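Local coordinates for protein phospholipase C-beta (PLC-beta) (Sepia officinalis, PDB 3QR0) that is a phospholipase C of the beta family, a multidomain protein whose TIM-barrel core, split between X and Y sequence regions, holds a bound calcium ion, at residues I413-N418 with L467-K472; L427-C432 with E512-L517. All coordinates share one frame; numbering follows the deposited sequence.

Contact 1. Residues I413-N418 with L467-K472; sequences ILSFEN and LIKNKK. With CA (calcium ion), chain B.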
loop_
_atom_site.group_PDB
_atom_site.type_symbol
_atom_site.label_atom_id
_atom_site.label_comp_id
_atom_site.label_asym_id
_atom_site.label_seq_id
_atom_site.Cartn_x
_atom_site.Cartn_y
_atom_site.Cartn_z
ATOM N N ILE A 413 -16.830 -0.403 -7.171
ATOM C CA ILE A 413 -18.101 -1.003 -6.785
ATOM C C ILE A 413 -18.552 -0.354 -5.480
ATOM O O ILE A 413 -17.802 -0.314 -4.506
ATOM C CB ILE A 413 -17.971 -2.533 -6.603
ATOM C CG1 ILE A 413 -17.575 -3.200 -7.925
ATOM C CG2 ILE A 413 -19.291 -3.120 -6.104
ATOM C CD1 ILE A 413 -17.002 -4.629 -7.772
ATOM N N LEU A 414 -19.769 0.176 -5.470
ATOM C CA LEU A 414 -20.327 0.781 -4.268
ATOM C C LEU A 414 -21.347 -0.163 -3.658
ATOM O O LEU A 414 -22.371 -0.463 -4.267
ATOM C CB LEU A 414 -20.980 2.123 -4.583
ATOM C CG LEU A 414 -20.095 3.156 -5.285
ATOM C CD1 LEU A 414 -20.869 4.448 -5.487
ATOM C CD2 LEU A 414 -18.817 3.413 -4.501
ATOM N N SER A 415 -21.046 -0.636 -2.455
ATOM C CA SER A 415 -21.926 -1.526 -1.716
ATOM C C SER A 415 -22.890 -0.678 -0.891
ATOM O O SER A 415 -22.495 -0.059 0.106
ATOM C CB SER A 415 -21.105 -2.463 -0.819
ATOM O OG SER A 415 -21.945 -3.309 -0.049
ATOM N N PHE A 416 -24.145 -0.630 -1.335
ATOM C CA PHE A 416 -25.206 0.079 -0.632
ATOM C C PHE A 416 -25.870 -0.839 0.391
ATOM O O PHE A 416 -26.356 -1.915 0.053
ATOM C CB PHE A 416 -26.274 0.583 -1.608
ATOM C CG PHE A 416 -25.910 1.866 -2.312
ATOM C CD1 PHE A 416 -26.707 2.993 -2.181
ATOM C CD2 PHE A 416 -24.775 1.944 -3.109
ATOM C CE1 PHE A 416 -26.375 4.185 -2.838
ATOM C CE2 PHE A 416 -24.434 3.126 -3.762
ATOM C CZ PHE A 416 -25.237 4.245 -3.627
ATOM N N GLU A 417 -25.879 -0.412 1.646
ATOM C CA GLU A 417 -26.743 -1.011 2.650
ATOM C C GLU A 417 -27.874 -0.005 2.818
ATOM O O GLU A 417 -27.716 1.030 3.462
ATOM C CB GLU A 417 -25.988 -1.241 3.951
ATOM C CG GLU A 417 -26.706 -2.139 4.925
ATOM C CD GLU A 417 -26.063 -2.122 6.298
ATOM O OE1 GLU A 417 -24.861 -2.445 6.398
ATOM O OE2 GLU A 417 -26.761 -1.779 7.273
ATOM N N ASN A 418 -29.006 -0.312 2.197
ATOM C CA ASN A 418 -30.067 0.663 1.977
ATOM C C ASN A 418 -31.183 0.551 3.015
ATOM O O ASN A 418 -31.873 -0.459 3.078
ATOM C CB ASN A 418 -30.622 0.435 0.571
ATOM C CG ASN A 418 -31.360 1.627 0.026
ATOM O OD1 ASN A 418 -31.851 2.477 0.773
ATOM N ND2 ASN A 418 -31.465 1.688 -1.300
ATOM N N LEU A 467 -19.979 0.908 -10.366
ATOM C CA LEU A 467 -21.079 -0.049 -10.318
ATOM C C LEU A 467 -21.784 0.030 -8.976
ATOM O O LEU A 467 -21.141 0.221 -7.935
ATOM C CB LEU A 467 -20.582 -1.476 -10.562
ATOM C CG LEU A 467 -20.213 -1.783 -12.013
ATOM C CD1 LEU A 467 -18.806 -1.305 -12.301
ATOM C CD2 LEU A 467 -20.347 -3.280 -12.302
ATOM N N ILE A 468 -23.105 -0.108 -9.012
ATOM C CA ILE A 468 -23.926 -0.039 -7.816
ATOM C C ILE A 468 -24.368 -1.430 -7.406
ATOM O O ILE A 468 -25.012 -2.132 -8.184
ATOM C CB ILE A 468 -25.204 0.807 -8.027
ATOM C CG1 ILE A 468 -24.858 2.196 -8.569
ATOM C CG2 ILE A 468 -25.976 0.923 -6.711
ATOM C CD1 ILE A 468 -23.929 2.991 -7.683
ATOM N N LYS A 469 -24.027 -1.802 -6.175
ATOM C CA LYS A 469 -24.493 -3.037 -5.559
ATOM C C LYS A 469 -25.615 -2.683 -4.587
ATOM O O LYS A 469 -25.381 -2.080 -3.535
ATOM C CB LYS A 469 -23.342 -3.743 -4.837
ATOM C CG LYS A 469 -23.755 -4.909 -3.941
ATOM C CD LYS A 469 -22.582 -5.403 -3.105
ATOM C CE LYS A 469 -23.042 -6.194 -1.886
ATOM N NZ LYS A 469 -23.885 -5.387 -0.940
ATOM N N ASN A 470 -26.834 -3.052 -4.965
ATOM C CA ASN A 470 -28.032 -2.782 -4.184
ATOM C C ASN A 470 -29.081 -3.816 -4.550
ATOM O O ASN A 470 -29.065 -4.349 -5.662
ATOM C CB ASN A 470 -28.550 -1.374 -4.482
ATOM C CG ASN A 470 -29.628 -0.918 -3.511
ATOM O OD1 ASN A 470 -29.339 -0.249 -2.519
ATOM N ND2 ASN A 470 -30.880 -1.268 -3.797
ATOM N N LYS A 471 -29.986 -4.104 -3.620
ATOM C CA LYS A 471 -31.098 -5.007 -3.900
ATOM C C LYS A 471 -31.840 -4.514 -5.138
ATOM O O LYS A 471 -31.942 -3.304 -5.363
ATOM C CB LYS A 471 -32.065 -5.075 -2.715
ATOM C CG LYS A 471 -31.507 -5.785 -1.486
ATOM C CD LYS A 471 -32.301 -5.447 -0.222
ATOM C CE LYS A 471 -33.703 -6.031 -0.245
ATOM N NZ LYS A 471 -34.376 -5.875 1.087
ATOM N N LYS A 472 -32.313 -5.452 -5.953
ATOM C CA LYS A 472 -33.195 -5.123 -7.066
ATOM C C LYS A 472 -34.629 -5.334 -6.610
ATOM O O LYS A 472 -34.866 -5.846 -5.513
ATOM C CB LYS A 472 -32.868 -5.959 -8.307
ATOM C CG LYS A 472 -31.617 -5.475 -9.042
ATOM C CD LYS A 472 -31.442 -6.128 -10.412
ATOM C CE LYS A 472 -32.281 -5.457 -11.490
ATOM N NZ LYS A 472 -31.762 -4.117 -11.883
HETATM CA CA CA B . -22.717 -1.547 6.879
HETATM O O HOH W 1 -26.240 -4.021 -1.353
HETATM O O HOH W 2 -23.154 -2.025 9.250
HETATM O O HOH W 3 -21.692 -3.635 7.604
#
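A buried lysine amine bonds a serine hydroxyl between two parallel strands, and a water joins the same amine to two backbone carbonyls. Strands 413-418 and 467-469 run side by side in the sheet of the X region. Leu414 N donates to Leu467 O at 2.8 Å, almost along the C=O axis. Lys469 N returns a bond to Leu414 O, and Phe416 N meets Lys469 O.

Ile413, Ser415 and Lys469 share one face. There the Lys469 chain runs extended, then bends at its last torsion (chi4 -61°). This sets NZ 3.0 Å from Ser415 OG, to which it donates. Water 1 accepts from NZ and donates to Phe416 O and Lys469 O.

On the other face, Leu414 CD1 touches Ile468 CD1, and Phe416 CD2 lies 3.9 Å from Ile468 CG2. Where the chain leaves strand 467-469, Asn418 ND2 donates to a lone pair of Asn470 OD1 at 3.1 Å. The two amide planes stand 69° apart.

Glu417 points away from 467-472; its OE1 binds calcium at 2.4 Å, together with Asn339, Glu368 and Asp370. Lys469 NZ thus has hydroxyl and water oxygens as acceptors; the carbonyls holding that water probably help stabilise its charge.

Contact 2. Residues L427-C432 with E512-L517; sequences LLAQYC and EEMSAL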
loop_
_atom_site.group_PDB
_atom_site.type_symbol
_atom_site.label_atom_id
_atom_site.label_comp_id
_atom_site.label_asym_id
_atom_site.label_seq_id
_atom_site.Cartn_x
_atom_site.Cartn_y
_atom_site.Cartn_z
ATOM N N LEU A 427 -33.897 10.223 -4.016
ATOM C CA LEU A 427 -32.817 11.188 -3.888
ATOM C C LEU A 427 -31.448 10.519 -3.981
ATOM O O LEU A 427 -30.547 11.071 -4.611
ATOM C CB LEU A 427 -32.957 11.989 -2.587
ATOM C CG LEU A 427 -34.230 12.841 -2.516
ATOM C CD1 LEU A 427 -34.394 13.466 -1.140
ATOM C CD2 LEU A 427 -34.229 13.920 -3.602
ATOM N N LEU A 428 -31.289 9.338 -3.379
ATOM C CA LEU A 428 -30.052 8.563 -3.537
ATOM C C LEU A 428 -29.744 8.377 -5.018
ATOM O O LEU A 428 -28.641 8.677 -5.472
ATOM C CB LEU A 428 -30.148 7.181 -2.883
ATOM C CG LEU A 428 -30.336 7.052 -1.371
ATOM C CD1 LEU A 428 -30.456 5.583 -0.993
ATOM C CD2 LEU A 428 -29.210 7.712 -0.598
ATOM N N ALA A 429 -30.733 7.879 -5.759
ATOM C CA ALA A 429 -30.588 7.625 -7.195
ATOM C C ALA A 429 -30.296 8.906 -7.957
ATOM O O ALA A 429 -29.433 8.929 -8.833
ATOM C CB ALA A 429 -31.844 6.962 -7.749
ATOM N N GLN A 430 -31.014 9.970 -7.611
ATOM C CA GLN A 430 -30.825 11.272 -8.244
ATOM C C GLN A 430 -29.399 11.784 -8.053
ATOM O O GLN A 430 -28.759 12.208 -9.014
ATOM C CB GLN A 430 -31.820 12.291 -7.684
ATOM C CG GLN A 430 -31.703 13.670 -8.306
ATOM C CD GLN A 430 -32.658 14.675 -7.689
ATOM O OE1 GLN A 430 -33.760 14.328 -7.259
ATOM N NE2 GLN A 430 -32.238 15.932 -7.653
ATOM N N TYR A 431 -28.904 11.732 -6.818
ATOM C CA TYR A 431 -27.565 12.252 -6.512
ATOM C C TYR A 431 -26.449 11.386 -7.098
ATOM O O TYR A 431 -25.392 11.907 -7.454
ATOM C CB TYR A 431 -27.368 12.458 -5.004
ATOM C CG TYR A 431 -28.364 13.410 -4.360
ATOM C CD1 TYR A 431 -28.774 14.577 -5.006
ATOM C CD2 TYR A 431 -28.887 13.145 -3.100
ATOM C CE1 TYR A 431 -29.685 15.438 -4.419
ATOM C CE2 TYR A 431 -29.793 14.001 -2.501
ATOM C CZ TYR A 431 -30.190 15.145 -3.163
ATOM O OH TYR A 431 -31.097 15.995 -2.574
ATOM N N CYS A 432 -26.679 10.076 -7.202
ATOM C CA CYS A 432 -25.749 9.204 -7.925
ATOM C C CYS A 432 -25.639 9.664 -9.374
ATOM O O CYS A 432 -24.540 9.819 -9.899
ATOM C CB CYS A 432 -26.203 7.743 -7.903
ATOM S SG CYS A 432 -25.921 6.898 -6.334
ATOM N N GLU A 512 -37.721 1.511 -7.343
ATOM C CA GLU A 512 -37.422 1.241 -8.748
ATOM C C GLU A 512 -36.234 2.065 -9.265
ATOM O O GLU A 512 -35.457 1.574 -10.082
ATOM C CB GLU A 512 -38.665 1.460 -9.622
ATOM C CG GLU A 512 -38.479 1.032 -11.080
ATOM C CD GLU A 512 -39.769 0.566 -11.741
ATOM O OE1 GLU A 512 -40.850 1.120 -11.438
ATOM O OE2 GLU A 512 -39.700 -0.361 -12.576
ATOM N N GLU A 513 -36.075 3.295 -8.776
ATOM C CA GLU A 513 -34.961 4.155 -9.210
ATOM C C GLU A 513 -33.597 3.620 -8.770
ATOM O O GLU A 513 -32.609 3.793 -9.484
ATOM C CB GLU A 513 -35.116 5.593 -8.701
ATOM C CG GLU A 513 -36.223 6.397 -9.371
ATOM C CD GLU A 513 -37.584 6.214 -8.721
ATOM O OE1 GLU A 513 -38.500 6.993 -9.066
ATOM O OE2 GLU A 513 -37.747 5.306 -7.873
ATOM N N MET A 514 -33.538 2.998 -7.592
ATOM C CA MET A 514 -32.293 2.379 -7.121
ATOM C C MET A 514 -32.082 1.038 -7.804
ATOM O O MET A 514 -30.988 0.752 -8.280
ATOM C CB MET A 514 -32.282 2.196 -5.598
ATOM C CG MET A 514 -31.864 3.437 -4.819
ATOM S SD MET A 514 -30.270 4.119 -5.324
ATOM C CE MET A 514 -29.180 2.740 -4.967
ATOM N N SER A 515 -33.128 0.222 -7.846
ATOM C CA SER A 515 -33.096 -1.047 -8.569
ATOM C C SER A 515 -32.549 -0.874 -9.992
ATOM O O SER A 515 -31.720 -1.669 -10.438
ATOM C CB SER A 515 -34.494 -1.663 -8.608
ATOM O OG SER A 515 -34.463 -2.986 -9.109
ATOM N N ALA A 516 -32.996 0.182 -10.678
ATOM C CA ALA A 516 -32.612 0.467 -12.069
ATOM C C ALA A 516 -31.110 0.634 -12.292
ATOM O O ALA A 516 -30.620 0.398 -13.391
ATOM C CB ALA A 516 -33.349 1.719 -12.578
ATOM N N LEU A 517 -30.382 1.046 -11.259
ATOM C CA LEU A 517 -28.936 1.253 -11.375
ATOM C C LEU A 517 -28.118 -0.034 -11.192
ATOM O O LEU A 517 -26.912 -0.034 -11.433
ATOM C CB LEU A 517 -28.474 2.298 -10.359
ATOM C CG LEU A 517 -29.208 3.643 -10.390
ATOM C CD1 LEU A 517 -28.681 4.544 -9.299
ATOM C CD2 LEU A 517 -29.089 4.318 -11.757
#
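Helix 422-436, which follows a strand of the TIM barrel, meets the short helix 512-515 here. The contact joins the X and Y regions of the barrel chain. It is small and made by apolar groups. Ala429 and Met514 bring the two backbones nearest, with CA atoms 5.5 Å apart.

Met514 can be followed outward. Its CB leaves the backbone to one side of 427-432. CG is anti to the carbonyl carbon and beside the backbone N (chi1 -83°). The chain bends at chi2 (-54°), which lays SD against the helix. The sulfur sits 3.9 Å from Leu428 CB and 3.8 Å from Ala429 N. Ala429 CB is slightly farther from the same sulfur, at 4.1 Å. A second bend (chi3 -61°) turns CE away from Ala429 and onto the ring of Phe416. The side chain also touches Asn418, Ile468 and Asn470, so it lies between the helix and both strands.

Ala429 is the small residue that lets the backbones come close. Its methyl group meets Glu513 CB at 3.7 Å. Beyond CB the Glu513 chain bends and leads away from 427-432, and its OE1 forms a salt bridge with Lys426, about one turn before Ala429 on the same helix.

Leu517 adds a second apolar contact, three residues after Met514. It also touches Ile468 and Leu440. Its CD1 comes to 4.2 Å from Ala429 CA, and the same methyl lies 4.3 Å from Cys432 CB.

Overall arrangement
Followed from the N terminus, the chain reaches strand 412-418 before helix 422-436, strand 466-469 and helix 512-515. Contact 1 closes the loop from 413-418 to 467-472, which contains helix 422-436. Contact 2 closes the longer loop from 427-432 to 512-517. The segments alternate, so the two loops cross. Their centres lie about 10 Å apart, and they touch directly. Cys432 SG packs on Phe416 CZ, and Leu428 reaches Asn418. Lys472 NZ probably bonds Ser515 O. Together they tie two adjacent parallel strands to helix 422-436, which lies between them in sequence, and to helix 512-515.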